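Local coordinates for protein trehalose-6-phosphate phosphatase (Neosartorya fumigata, PDB 5DXL) that is an enzyme of the haloacid dehalogenase (HAD) superfamily, probably pairing a Rossmann-like core domain with a smaller alpha/beta cap domain, at residues A[19-24]-A[55-60]; A[9-14]-A[267-272]; A[223-228]-A[250-255]; A[213-218]-A[241-246]; A[110-115]-A[137-142]. All blocks are in the same frame, centred on the assembly; numbering follows the deposited sequence.

Interaction 1 (A[19-24]-A[55-60]); sequences RKRLFM and AADPRN
R21 reaches across to N60, R59 and D57. Its CB already lies 3.3 Å from N60 OD1, and a bend at chi2 (84°) brings CD back over the same oxygen, so the aliphatic part wraps the amide end of N60 before the charge is reached. NE turns to the backbone oxygen of A18. NH1 then donates to N60 OD1 at 2.8 Å, with the donor tilted 29° from the carbonyl plane, and makes a long salt bridge of 3.5 Å to D57 OD2. NH2 ends 3.2 Å above the centre of the R59 guanidinium, the two side chains running the same way, while Y15 adds a cation-pi contact to R21. R59 grips D57 side-on: R59 NE faces D57 OD1 while R59 NH2 gives D57 OD2 a 2.7 Å bond. D57 OD1 also closes an Asx turn on R59 N. R21 N bonds to R59 O at 2.8 Å, starting the parallel pairing of strands 21-25 and 60-65 in a beta-alpha-beta unit with helix 45-56 between them. The two guanidiniums overlap with planes 36° apart, and the carboxylate of D57, which reaches both, would probably offset part of their repulsion.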
# COMPACT_ATOMS: atom_id res chain seq x y z
N ARG A 19 -6.83 -13.08 -19.23
CA ARG A 19 -6.50 -12.19 -20.33
C ARG A 19 -5.99 -10.85 -19.80
O ARG A 19 -5.19 -10.18 -20.45
CB ARG A 19 -7.72 -11.97 -21.23
CG ARG A 19 -8.16 -13.24 -21.95
CD ARG A 19 -9.40 -13.01 -22.81
NE ARG A 19 -10.47 -12.37 -22.04
CZ ARG A 19 -11.29 -13.02 -21.22
NH1 ARG A 19 -11.16 -14.33 -21.04
NH2 ARG A 19 -12.23 -12.35 -20.56
N LYS A 20 -6.46 -10.48 -18.61
CA LYS A 20 -6.01 -9.27 -17.93
C LYS A 20 -5.55 -9.63 -16.51
O LYS A 20 -6.26 -10.33 -15.78
CB LYS A 20 -7.12 -8.22 -17.83
CG LYS A 20 -7.58 -7.62 -19.15
CD LYS A 20 -8.52 -6.46 -18.85
CE LYS A 20 -9.50 -6.20 -19.98
NZ LYS A 20 -10.63 -5.37 -19.49
N ARG A 21 -4.39 -9.11 -16.13
CA ARG A 21 -3.82 -9.42 -14.81
C ARG A 21 -3.53 -8.14 -14.06
O ARG A 21 -3.10 -7.15 -14.65
CB ARG A 21 -2.53 -10.23 -14.94
CG ARG A 21 -2.62 -11.59 -15.64
CD ARG A 21 -2.53 -11.45 -17.15
NE ARG A 21 -2.17 -12.72 -17.77
CZ ARG A 21 -0.98 -13.01 -18.28
NH1 ARG A 21 0.01 -12.12 -18.26
NH2 ARG A 21 -0.79 -14.20 -18.83
N LEU A 22 -3.75 -8.16 -12.74
CA LEU A 22 -3.44 -7.02 -11.89
C LEU A 22 -2.49 -7.45 -10.78
O LEU A 22 -2.76 -8.44 -10.10
CB LEU A 22 -4.71 -6.43 -11.29
CG LEU A 22 -4.54 -5.36 -10.22
CD1 LEU A 22 -3.88 -4.10 -10.77
CD2 LEU A 22 -5.90 -5.02 -9.60
N PHE A 23 -1.39 -6.72 -10.63
CA PHE A 23 -0.41 -6.98 -9.57
C PHE A 23 -0.28 -5.76 -8.67
O PHE A 23 -0.13 -4.64 -9.16
CB PHE A 23 0.97 -7.30 -10.17
CG PHE A 23 1.02 -8.59 -10.94
CD1 PHE A 23 1.44 -9.76 -10.34
CD2 PHE A 23 0.67 -8.62 -12.29
CE1 PHE A 23 1.50 -10.95 -11.05
CE2 PHE A 23 0.72 -9.81 -13.01
CZ PHE A 23 1.15 -10.97 -12.40
N MSE A 24 -0.37 -5.96 -7.36
CA MSE A 24 -0.15 -4.87 -6.42
C MSE A 24 0.85 -5.34 -5.37
O MSE A 24 0.57 -6.26 -4.60
CB MSE A 24 -1.49 -4.44 -5.78
CG MSE A 24 -2.47 -3.92 -6.83
SE MSE A 24 -4.23 -3.36 -6.13
CE MSE A 24 -4.90 -5.06 -5.51
N ALA A 55 6.30 -6.33 -16.14
CA ALA A 55 5.56 -5.16 -16.60
C ALA A 55 5.60 -5.01 -18.12
O ALA A 55 4.80 -4.29 -18.68
CB ALA A 55 6.10 -3.90 -15.93
N ALA A 56 6.53 -5.71 -18.75
CA ALA A 56 6.68 -5.60 -20.21
C ALA A 56 5.47 -6.18 -20.93
O ALA A 56 5.10 -5.72 -22.02
CB ALA A 56 7.94 -6.29 -20.66
N ASP A 57 4.86 -7.19 -20.33
CA ASP A 57 3.67 -7.85 -20.88
C ASP A 57 2.45 -6.95 -20.67
O ASP A 57 2.06 -6.67 -19.54
CB ASP A 57 3.48 -9.21 -20.20
CG ASP A 57 2.34 -10.04 -20.79
OD1 ASP A 57 1.38 -9.49 -21.37
OD2 ASP A 57 2.43 -11.28 -20.64
N PRO A 58 1.83 -6.51 -21.77
CA PRO A 58 0.74 -5.54 -21.64
C PRO A 58 -0.54 -6.12 -21.05
O PRO A 58 -1.45 -5.36 -20.72
CB PRO A 58 0.52 -5.08 -23.09
CG PRO A 58 0.90 -6.26 -23.88
CD PRO A 58 2.10 -6.85 -23.17
N ARG A 59 -0.60 -7.44 -20.92
CA ARG A 59 -1.73 -8.08 -20.25
C ARG A 59 -1.66 -7.80 -18.75
O ARG A 59 -2.65 -7.97 -18.04
CB ARG A 59 -1.74 -9.58 -20.50
CG ARG A 59 -1.89 -9.97 -21.98
CD ARG A 59 -1.74 -11.48 -22.16
NE ARG A 59 -0.40 -11.94 -21.84
CZ ARG A 59 -0.00 -13.22 -21.84
NH1 ARG A 59 -0.86 -14.19 -22.16
NH2 ARG A 59 1.25 -13.52 -21.54
N ASN A 60 -0.48 -7.38 -18.29
CA ASN A 60 -0.27 -7.13 -16.85
C ASN A 60 -0.35 -5.65 -16.52
O ASN A 60 0.18 -4.81 -17.23
CB ASN A 60 1.09 -7.67 -16.40
CG ASN A 60 1.23 -9.17 -16.60
OD1 ASN A 60 0.24 -9.90 -16.62
ND2 ASN A 60 2.46 -9.64 -16.74

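Interaction 2 (A[9-14]-A[267-272]); sequences AKLLKQ and SMLNNS
L12 pushes its CD1 methyl into a cleft between S272 and L269, 3.9 Å from S272 CB and 4.0 Å from L269 CD2. The neighbouring bump, L11 CD2, rests in a notch made by the tip of M268, a selenomethionine, and the isobutyl end of L269, 4.0 Å from M268 CE and 4.1 Å from L269 CD2. One methyl, L269 CD2, therefore serves both hollows and sits between the two leucines. Two helices from far-apart parts of the chain meet here: helix 8-17, which leads into strand 21-25 of the core sheet, and helix 259-270, which follows the edge strand 254-256 and ends at this contact. The M268 chain is extended until chi3 (75°), where a turn lays CE against L11 and, more loosely, beside L12 CB. At the helix end S272 folds its hydroxyl back to the carbonyl of L269, S272 OG to L269 O being 2.7 Å, and S272 N donates to that same oxygen. Y15, one helical turn beyond L11, touches L269 and S272.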
# COMPACT_ATOMS: atom_id res chain seq x y z
N ALA A 9 1.21 -23.77 -8.31
CA ALA A 9 0.57 -24.40 -9.47
C ALA A 9 -0.78 -23.74 -9.78
O ALA A 9 -1.07 -23.45 -10.94
CB ALA A 9 0.39 -25.90 -9.23
N LYS A 10 -1.59 -23.50 -8.75
CA LYS A 10 -2.87 -22.82 -8.93
C LYS A 10 -2.67 -21.41 -9.46
O LYS A 10 -3.42 -20.94 -10.31
CB LYS A 10 -3.65 -22.76 -7.62
CG LYS A 10 -4.34 -24.06 -7.25
CD LYS A 10 -5.23 -23.85 -6.03
CE LYS A 10 -5.97 -25.13 -5.66
NZ LYS A 10 -6.68 -24.98 -4.35
N LEU A 11 -1.66 -20.73 -8.93
CA LEU A 11 -1.35 -19.37 -9.36
C LEU A 11 -1.01 -19.32 -10.84
O LEU A 11 -1.54 -18.49 -11.58
CB LEU A 11 -0.18 -18.81 -8.54
CG LEU A 11 0.15 -17.33 -8.78
CD1 LEU A 11 -0.85 -16.44 -8.06
CD2 LEU A 11 1.57 -17.02 -8.35
N LEU A 12 -0.10 -20.20 -11.25
CA LEU A 12 0.37 -20.23 -12.63
C LEU A 12 -0.78 -20.56 -13.58
O LEU A 12 -0.92 -19.97 -14.65
CB LEU A 12 1.51 -21.23 -12.78
CG LEU A 12 2.07 -21.36 -14.19
CD1 LEU A 12 2.64 -20.02 -14.64
CD2 LEU A 12 3.12 -22.47 -14.25
N LYS A 13 -1.63 -21.51 -13.17
CA LYS A 13 -2.76 -21.90 -14.00
C LYS A 13 -3.72 -20.72 -14.25
O LYS A 13 -4.14 -20.49 -15.39
CB LYS A 13 -3.52 -23.07 -13.36
CG LYS A 13 -4.63 -23.63 -14.23
CD LYS A 13 -5.41 -24.72 -13.50
CE LYS A 13 -6.51 -25.28 -14.39
NZ LYS A 13 -7.43 -26.18 -13.64
N GLN A 14 -4.04 -19.97 -13.21
CA GLN A 14 -4.95 -18.85 -13.40
C GLN A 14 -4.27 -17.70 -14.16
O GLN A 14 -4.91 -17.00 -14.93
CB GLN A 14 -5.51 -18.36 -12.06
CG GLN A 14 -6.64 -17.35 -12.19
CD GLN A 14 -7.82 -17.87 -13.04
OE1 GLN A 14 -8.05 -19.08 -13.14
NE2 GLN A 14 -8.56 -16.94 -13.64
N SER A 267 9.23 -14.66 -10.92
CA SER A 267 10.07 -15.26 -11.97
C SER A 267 9.38 -16.45 -12.63
O SER A 267 9.44 -16.60 -13.86
CB SER A 267 11.42 -15.70 -11.39
OG SER A 267 12.14 -14.57 -10.95
N MSE A 268 8.72 -17.29 -11.83
CA MSE A 268 7.97 -18.42 -12.37
C MSE A 268 6.92 -17.92 -13.35
O MSE A 268 6.76 -18.49 -14.44
CB MSE A 268 7.30 -19.24 -11.26
CG MSE A 268 6.28 -20.28 -11.79
SE MSE A 268 5.36 -21.09 -10.27
CE MSE A 268 4.22 -19.53 -9.90
N LEU A 269 6.20 -16.86 -12.99
CA LEU A 269 5.19 -16.32 -13.89
C LEU A 269 5.83 -15.79 -15.17
O LEU A 269 5.34 -16.03 -16.28
CB LEU A 269 4.37 -15.22 -13.21
CG LEU A 269 3.58 -15.66 -11.97
CD1 LEU A 269 2.82 -14.46 -11.43
CD2 LEU A 269 2.62 -16.80 -12.29
N ASN A 270 6.95 -15.08 -15.01
CA ASN A 270 7.68 -14.54 -16.16
C ASN A 270 8.14 -15.63 -17.11
O ASN A 270 8.14 -15.44 -18.32
CB ASN A 270 8.90 -13.74 -15.71
CG ASN A 270 8.54 -12.38 -15.11
OD1 ASN A 270 7.46 -11.85 -15.34
ND2 ASN A 270 9.47 -11.81 -14.35
N ASN A 271 8.55 -16.77 -16.55
CA ASN A 271 9.09 -17.86 -17.36
C ASN A 271 8.03 -18.61 -18.15
O ASN A 271 8.36 -19.52 -18.92
CB ASN A 271 9.86 -18.83 -16.48
CG ASN A 271 11.16 -18.24 -15.98
OD1 ASN A 271 11.68 -17.29 -16.55
ND2 ASN A 271 11.69 -18.80 -14.89
N SER A 272 6.77 -18.23 -17.97
CA SER A 272 5.69 -18.81 -18.76
C SER A 272 5.45 -17.99 -20.03
O SER A 272 4.52 -18.28 -20.79
CB SER A 272 4.39 -18.91 -17.95
OG SER A 272 3.81 -17.63 -17.75

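Interaction 3 (A[223-228]-A[250-255]); sequences DMFRAL and TEASWH
F225 and A252 make the apolar half of this contact. The A252 methyl sits over one face of the phenyl ring in a CH-pi contact, its CB 3.9 Å from the ring centroid and 18° off the normal, displaced toward the CD2 and CE2 rim. Beside it the two beta carbons F225 CB and E251 CB meet at 3.7 Å, and the ring also reaches C214 and S240 of the core sheet.

The charged half belongs to R226 and E251. Extended from CG to NE, R226 runs across E251, whose CG lies 3.6 Å above one face of the guanidinium, toward its rim. R226 NE makes a salt bridge with E251 OE2 at 3.3 Å, a weak bond with the proton well off line (122°). D223 takes R226 NH1 in a bond that is again weak and strongly bent, while E251 OE1 turns to K229.

Hydrogen bonding shapes the loop itself. T250 OG1 accepts from A252 N at 3.0 Å in an ST turn, and E222 holds both T250 OG1 and E251 N. Helix 222-229, the crossover between strands 211-216 and 238-243, is thus joined to the loop entering edge strand 254-256. Ring and methyl are buried, whereas R226 is exposed between two carboxylates; its bent bonds suggest broad electrostatic attraction more than directional bonding.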
# COMPACT_ATOMS: atom_id res chain seq x y z
N ASP A 223 -4.75 -3.98 4.80
CA ASP A 223 -5.92 -3.26 4.30
C ASP A 223 -6.14 -3.54 2.81
O ASP A 223 -7.28 -3.51 2.33
CB ASP A 223 -5.78 -1.75 4.57
CG ASP A 223 -5.98 -1.40 6.04
OD1 ASP A 223 -6.78 -2.08 6.73
OD2 ASP A 223 -5.35 -0.43 6.52
N MSE A 224 -5.07 -3.83 2.06
CA MSE A 224 -5.21 -4.25 0.67
C MSE A 224 -5.96 -5.58 0.60
O MSE A 224 -6.85 -5.75 -0.24
CB MSE A 224 -3.84 -4.40 -0.02
CG MSE A 224 -3.07 -3.10 -0.11
SE MSE A 224 -1.60 -3.19 -1.39
CE MSE A 224 -0.46 -4.48 -0.45
N PHE A 225 -5.58 -6.52 1.48
CA PHE A 225 -6.21 -7.84 1.48
C PHE A 225 -7.69 -7.71 1.84
O PHE A 225 -8.55 -8.35 1.23
CB PHE A 225 -5.53 -8.79 2.47
CG PHE A 225 -4.03 -8.87 2.33
CD1 PHE A 225 -3.41 -8.79 1.09
CD2 PHE A 225 -3.23 -9.03 3.46
CE1 PHE A 225 -2.02 -8.87 0.97
CE2 PHE A 225 -1.85 -9.10 3.36
CZ PHE A 225 -1.23 -9.02 2.12
N ARG A 226 -7.98 -6.86 2.83
CA ARG A 226 -9.36 -6.57 3.21
C ARG A 226 -10.16 -6.03 2.04
O ARG A 226 -11.28 -6.46 1.78
CB ARG A 226 -9.42 -5.55 4.36
CG ARG A 226 -9.18 -6.14 5.71
CD ARG A 226 -9.52 -5.16 6.85
NE ARG A 226 -9.01 -5.70 8.10
CZ ARG A 226 -7.81 -5.42 8.60
NH1 ARG A 226 -7.00 -4.58 7.96
NH2 ARG A 226 -7.41 -5.97 9.74
N ALA A 227 -9.58 -5.07 1.33
CA ALA A 227 -10.26 -4.48 0.20
C ALA A 227 -10.57 -5.50 -0.89
O ALA A 227 -11.64 -5.47 -1.49
CB ALA A 227 -9.43 -3.33 -0.38
N LEU A 228 -9.64 -6.41 -1.15
CA LEU A 228 -9.86 -7.40 -2.19
C LEU A 228 -10.95 -8.39 -1.79
O LEU A 228 -11.67 -8.90 -2.64
CB LEU A 228 -8.56 -8.12 -2.53
CG LEU A 228 -7.65 -7.28 -3.43
CD1 LEU A 228 -6.32 -7.98 -3.60
CD2 LEU A 228 -8.31 -7.06 -4.78
N THR A 250 -3.69 -13.19 9.47
CA THR A 250 -3.72 -12.26 8.35
C THR A 250 -5.07 -12.27 7.64
O THR A 250 -5.82 -13.26 7.70
CB THR A 250 -2.60 -12.60 7.34
OG1 THR A 250 -2.61 -11.66 6.25
CG2 THR A 250 -2.78 -14.00 6.79
N GLU A 251 -5.38 -11.16 6.98
CA GLU A 251 -6.53 -11.09 6.08
C GLU A 251 -6.25 -11.76 4.72
O GLU A 251 -7.17 -12.02 3.95
CB GLU A 251 -6.93 -9.63 5.84
CG GLU A 251 -7.41 -8.89 7.08
CD GLU A 251 -8.85 -9.20 7.44
OE1 GLU A 251 -9.61 -9.65 6.55
OE2 GLU A 251 -9.23 -8.98 8.61
N ALA A 252 -4.98 -12.02 4.44
CA ALA A 252 -4.60 -12.74 3.23
C ALA A 252 -5.07 -14.19 3.29
O ALA A 252 -5.42 -14.68 4.37
CB ALA A 252 -3.07 -12.71 3.04
N SER A 253 -5.08 -14.85 2.14
CA SER A 253 -5.48 -16.26 2.03
C SER A 253 -4.27 -17.18 1.94
O SER A 253 -4.39 -18.40 2.07
CB SER A 253 -6.38 -16.47 0.81
OG SER A 253 -7.55 -15.69 0.91
N TRP A 254 -3.10 -16.60 1.68
CA TRP A 254 -1.88 -17.34 1.43
C TRP A 254 -0.71 -16.61 2.05
O TRP A 254 -0.83 -15.44 2.37
CB TRP A 254 -1.60 -17.46 -0.07
CG TRP A 254 -2.73 -17.91 -0.94
CD1 TRP A 254 -3.61 -17.12 -1.62
CD2 TRP A 254 -3.05 -19.26 -1.28
NE1 TRP A 254 -4.48 -17.90 -2.36
CE2 TRP A 254 -4.16 -19.22 -2.15
CE3 TRP A 254 -2.53 -20.51 -0.90
CZ2 TRP A 254 -4.75 -20.37 -2.66
CZ3 TRP A 254 -3.11 -21.65 -1.42
CH2 TRP A 254 -4.21 -21.58 -2.28
N HIS A 255 0.44 -17.28 2.16
CA HIS A 255 1.67 -16.58 2.51
C HIS A 255 2.82 -17.02 1.62
O HIS A 255 2.76 -18.09 1.00
CB HIS A 255 2.05 -16.80 3.99
CG HIS A 255 2.53 -18.19 4.26
ND1 HIS A 255 1.68 -19.24 4.54
CD2 HIS A 255 3.78 -18.71 4.25
CE1 HIS A 255 2.39 -20.35 4.69
NE2 HIS A 255 3.66 -20.05 4.52

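Interaction 4 (A[213-218]-A[241-246]); sequences LCLGDD and VTVGAS
V241 N and V243 N approach two flat carbonyl groups, those of C214 and G216, in different ways. At the C214 carbonyl, V241 N comes in almost dead straight, 2.8 Å from C214 O at a C=O...N angle of 178°. The G216 carbonyl is met from above its plane: V243 N stands 43° out of it, 2.9 Å from G216 O, and T242 CA presses close to the same oxygen at 3.2 Å. A third, weak bond runs from G216 N to V241 O at 3.3 Å. Together these give the parallel pairing of strands 211-216 and 238-243, whose short segments lie 23° apart, within a beta-alpha-beta unit closed by helix 222-229.

On the face bearing L215 and V241, L215 CD2 packs 3.5 Å from V241 CB, the two side chains lying alongside each other, and L213 CD1 touches V241 CG2. The face with C214 and T242 is covered by helix 222-229. T242 OG1 has only a weak bond to G216 O; its stronger partner is K248 NZ.

Just past strand 211-216, D217 CB abuts V243 CB at 3.8 Å. D217 and D218 belong to a G-D-D sequence resembling the fourth motif of HAD enzymes, and both approach D26. K248 NZ ties the backbone oxygen of D217 to the T242 hydroxyl, which probably brings a positive charge near the acidic loop that carries D217 and D218.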
# COMPACT_ATOMS: atom_id res chain seq x y z
N LEU A 213 -2.88 -10.55 -8.12
CA LEU A 213 -1.91 -10.97 -7.12
C LEU A 213 -1.52 -9.76 -6.29
O LEU A 213 -1.02 -8.76 -6.83
CB LEU A 213 -0.67 -11.58 -7.76
CG LEU A 213 0.48 -11.96 -6.81
CD1 LEU A 213 0.06 -13.01 -5.78
CD2 LEU A 213 1.66 -12.49 -7.62
N CYS A 214 -1.76 -9.85 -4.99
CA CYS A 214 -1.53 -8.74 -4.09
C CYS A 214 -0.63 -9.21 -2.96
O CYS A 214 -0.99 -10.14 -2.25
CB CYS A 214 -2.86 -8.22 -3.56
SG CYS A 214 -2.75 -6.91 -2.32
N LEU A 215 0.52 -8.56 -2.83
CA LEU A 215 1.57 -9.00 -1.90
C LEU A 215 2.00 -7.90 -0.95
O LEU A 215 2.25 -6.76 -1.37
CB LEU A 215 2.79 -9.49 -2.69
CG LEU A 215 2.66 -10.90 -3.29
CD1 LEU A 215 3.47 -11.01 -4.58
CD2 LEU A 215 3.17 -11.90 -2.27
N GLY A 216 2.14 -8.25 0.33
CA GLY A 216 2.57 -7.29 1.32
C GLY A 216 2.91 -7.98 2.63
O GLY A 216 2.38 -9.05 2.93
N ASP A 217 3.80 -7.36 3.41
CA ASP A 217 4.28 -7.99 4.64
C ASP A 217 3.76 -7.36 5.92
O ASP A 217 3.87 -7.97 6.98
CB ASP A 217 5.81 -7.93 4.68
CG ASP A 217 6.32 -6.51 4.80
OD1 ASP A 217 5.90 -5.67 3.98
OD2 ASP A 217 7.16 -6.23 5.69
N ASP A 218 3.23 -6.15 5.85
CA ASP A 218 3.01 -5.42 7.10
C ASP A 218 1.55 -5.13 7.42
O ASP A 218 0.64 -5.58 6.73
CB ASP A 218 3.84 -4.11 7.09
CG ASP A 218 3.34 -3.05 6.10
OD1 ASP A 218 2.17 -3.05 5.66
OD2 ASP A 218 4.15 -2.15 5.78
N VAL A 241 -1.77 -12.34 -0.66
CA VAL A 241 -0.67 -13.10 -0.11
C VAL A 241 0.15 -12.24 0.84
O VAL A 241 0.70 -11.22 0.44
CB VAL A 241 0.27 -13.61 -1.23
CG1 VAL A 241 1.32 -14.56 -0.65
CG2 VAL A 241 -0.51 -14.29 -2.35
N THR A 242 0.23 -12.64 2.11
CA THR A 242 1.10 -11.95 3.04
C THR A 242 2.50 -12.54 3.00
O THR A 242 2.68 -13.71 2.65
CB THR A 242 0.57 -12.00 4.49
OG1 THR A 242 1.31 -11.08 5.30
CG2 THR A 242 0.67 -13.42 5.09
N VAL A 243 3.50 -11.72 3.30
CA VAL A 243 4.86 -12.20 3.43
C VAL A 243 5.10 -12.42 4.93
O VAL A 243 5.03 -11.47 5.72
CB VAL A 243 5.86 -11.23 2.82
CG1 VAL A 243 7.29 -11.71 3.02
CG2 VAL A 243 5.56 -11.08 1.33
N GLY A 244 5.32 -13.67 5.30
CA GLY A 244 5.44 -14.03 6.71
C GLY A 244 5.17 -15.51 6.88
O GLY A 244 5.07 -16.26 5.90
N ALA A 245 5.07 -15.94 8.13
CA ALA A 245 4.95 -17.35 8.44
C ALA A 245 3.54 -17.88 8.27
O ALA A 245 2.57 -17.11 8.27
CB ALA A 245 5.43 -17.60 9.88
N SER A 246 3.43 -19.19 8.13
CA SER A 246 2.13 -19.84 8.06
C SER A 246 1.28 -19.51 9.26
O SER A 246 0.08 -19.31 9.12
CB SER A 246 2.29 -21.36 7.95
OG SER A 246 1.02 -21.99 7.89

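Interaction 5 (A[110-115]-A[137-142]); sequences MGWQKE and VALTWH
M110, W112 and Q113 meet V137 and L139 near the N-terminal end of helix 112-125, where the shortest polar bond runs from Q113 N to M110 O at 2.9 Å. Across the contact the polar atom is V137 O, buried and without a hydrogen-bond partner in the model. The tryptophan edge covers it: W112 CH2 lies 3.0 Å from V137 O, in the plane of the ring, so that an aromatic C-H points near the oxygen and may partly compensate for the missing donor. The first torsion of W112 (chi1 60°) sets CG between the backbone N and carbonyl carbon, and Q113 CG packs 3.4 Å above one face of the indole near its rim. The Q113 amide is engaged by neighbours, OE1 with R134 and NE2 with R136 O. L139 supplies the apolar surface, its CD1 4.0 Å from both W112 CZ3 and Q113 CB. More loosely, the selenium of M110 meets V137 CG1. Helix 112-125 thereby packs its N-terminal part on strand 139-142, an inner strand of the four-stranded antiparallel sheet, between 131-134 and 180-185; W112 also touches V183, and its ring meets W170 edge to face.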
# COMPACT_ATOMS: atom_id res chain seq x y z
N MSE A 110 -7.30 20.57 1.63
CA MSE A 110 -6.70 20.32 2.93
C MSE A 110 -7.05 21.41 3.94
O MSE A 110 -6.29 21.68 4.88
CB MSE A 110 -5.19 20.14 2.79
CG MSE A 110 -4.87 18.86 2.02
SE MSE A 110 -2.98 18.41 2.09
CE MSE A 110 -2.37 19.62 0.67
N GLY A 111 -8.21 22.02 3.75
CA GLY A 111 -8.71 23.01 4.70
C GLY A 111 -8.82 22.44 6.11
O GLY A 111 -8.75 23.20 7.08
N TRP A 112 -9.01 21.13 6.20
CA TRP A 112 -9.08 20.45 7.50
C TRP A 112 -7.82 20.70 8.33
O TRP A 112 -7.88 20.70 9.57
CB TRP A 112 -9.29 18.94 7.32
CG TRP A 112 -8.23 18.22 6.55
CD1 TRP A 112 -8.23 17.94 5.21
CD2 TRP A 112 -7.02 17.65 7.08
NE1 TRP A 112 -7.09 17.25 4.87
CE2 TRP A 112 -6.33 17.05 5.99
CE3 TRP A 112 -6.45 17.58 8.36
CZ2 TRP A 112 -5.10 16.41 6.15
CZ3 TRP A 112 -5.23 16.94 8.51
CH2 TRP A 112 -4.57 16.37 7.41
N GLN A 113 -6.69 20.93 7.68
CA GLN A 113 -5.45 21.13 8.41
C GLN A 113 -5.49 22.40 9.27
O GLN A 113 -4.88 22.44 10.33
CB GLN A 113 -4.26 21.19 7.45
CG GLN A 113 -3.99 19.86 6.79
CD GLN A 113 -2.57 19.75 6.29
OE1 GLN A 113 -1.78 20.67 6.44
NE2 GLN A 113 -2.24 18.61 5.70
N LYS A 114 -6.20 23.42 8.80
CA LYS A 114 -6.31 24.66 9.55
C LYS A 114 -7.02 24.40 10.87
O LYS A 114 -6.57 24.84 11.93
CB LYS A 114 -7.05 25.73 8.73
CG LYS A 114 -7.19 27.07 9.46
CD LYS A 114 -7.80 28.15 8.56
CE LYS A 114 -7.98 29.45 9.32
NZ LYS A 114 -8.28 30.60 8.42
N GLU A 115 -8.13 23.68 10.81
CA GLU A 115 -8.91 23.42 12.02
C GLU A 115 -8.19 22.46 12.96
O GLU A 115 -8.20 22.64 14.17
CB GLU A 115 -10.29 22.87 11.66
CG GLU A 115 -11.24 22.85 12.83
CD GLU A 115 -12.68 22.59 12.42
OE1 GLU A 115 -12.96 22.64 11.21
OE2 GLU A 115 -13.51 22.33 13.32
N VAL A 137 0.97 15.80 4.79
CA VAL A 137 -0.41 15.38 4.69
C VAL A 137 -0.97 14.91 6.04
O VAL A 137 -2.19 14.88 6.23
CB VAL A 137 -0.54 14.28 3.65
CG1 VAL A 137 -1.91 14.33 3.05
CG2 VAL A 137 0.47 14.53 2.54
N ALA A 138 -0.11 14.55 6.97
CA ALA A 138 -0.61 14.09 8.26
C ALA A 138 -0.21 15.03 9.38
O ALA A 138 0.91 15.52 9.41
CB ALA A 138 -0.12 12.70 8.55
N LEU A 139 -1.13 15.25 10.32
CA LEU A 139 -0.85 16.08 11.49
C LEU A 139 -0.94 15.20 12.72
O LEU A 139 -1.92 14.48 12.88
CB LEU A 139 -1.83 17.25 11.59
CG LEU A 139 -1.83 18.27 10.44
CD1 LEU A 139 -2.86 19.36 10.69
CD2 LEU A 139 -0.47 18.85 10.27
N THR A 140 0.07 15.26 13.57
CA THR A 140 0.13 14.36 14.71
C THR A 140 0.35 15.11 16.02
O THR A 140 1.26 15.93 16.14
CB THR A 140 1.24 13.31 14.53
OG1 THR A 140 1.06 12.64 13.28
CG2 THR A 140 1.17 12.27 15.66
N TRP A 141 -0.51 14.82 17.00
CA TRP A 141 -0.35 15.38 18.34
C TRP A 141 0.32 14.35 19.24
O TRP A 141 -0.20 13.26 19.41
CB TRP A 141 -1.72 15.80 18.91
CG TRP A 141 -1.59 16.53 20.21
CD1 TRP A 141 -0.87 17.67 20.43
CD2 TRP A 141 -2.20 16.19 21.46
NE1 TRP A 141 -0.99 18.06 21.75
CE2 TRP A 141 -1.80 17.16 22.40
CE3 TRP A 141 -3.04 15.16 21.88
CZ2 TRP A 141 -2.21 17.13 23.73
CZ3 TRP A 141 -3.45 15.13 23.21
CH2 TRP A 141 -3.03 16.11 24.11
N HIS A 142 1.50 14.69 19.76
CA HIS A 142 2.30 13.78 20.59
C HIS A 142 2.16 14.15 22.06
O HIS A 142 2.24 15.32 22.40
CB HIS A 142 3.79 13.85 20.21
CG HIS A 142 4.11 13.36 18.83
ND1 HIS A 142 4.54 12.06 18.59
CD2 HIS A 142 4.11 13.98 17.63
CE1 HIS A 142 4.77 11.91 17.30
NE2 HIS A 142 4.53 13.06 16.70

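Four of the five contacts belong to the core sheet or the helices beside it. Interactions 3 and 4 lie closest, centres 8 Å apart, and are joined by a probable hydrogen bond, T242 N to W254 O at 3.0 Å; F225 CZ packs 3.4 Å from V241 O. Interaction 1 continues the same sheet: L22 O bonds to L213 N of interaction 4 at 2.9 Å. Interaction 2 lays its helices against one face of this sheet, F23 CE1 touching L269 CD1 at 3.8 Å. Interaction 5 stands apart in the antiparallel sheet, its centre about 32 Å from that of interaction 4 and 45 Å from that of interaction 2. The acidic D217 and D218 of interaction 4, with D26 following strand 21-25, mark the probable active-site end of the core.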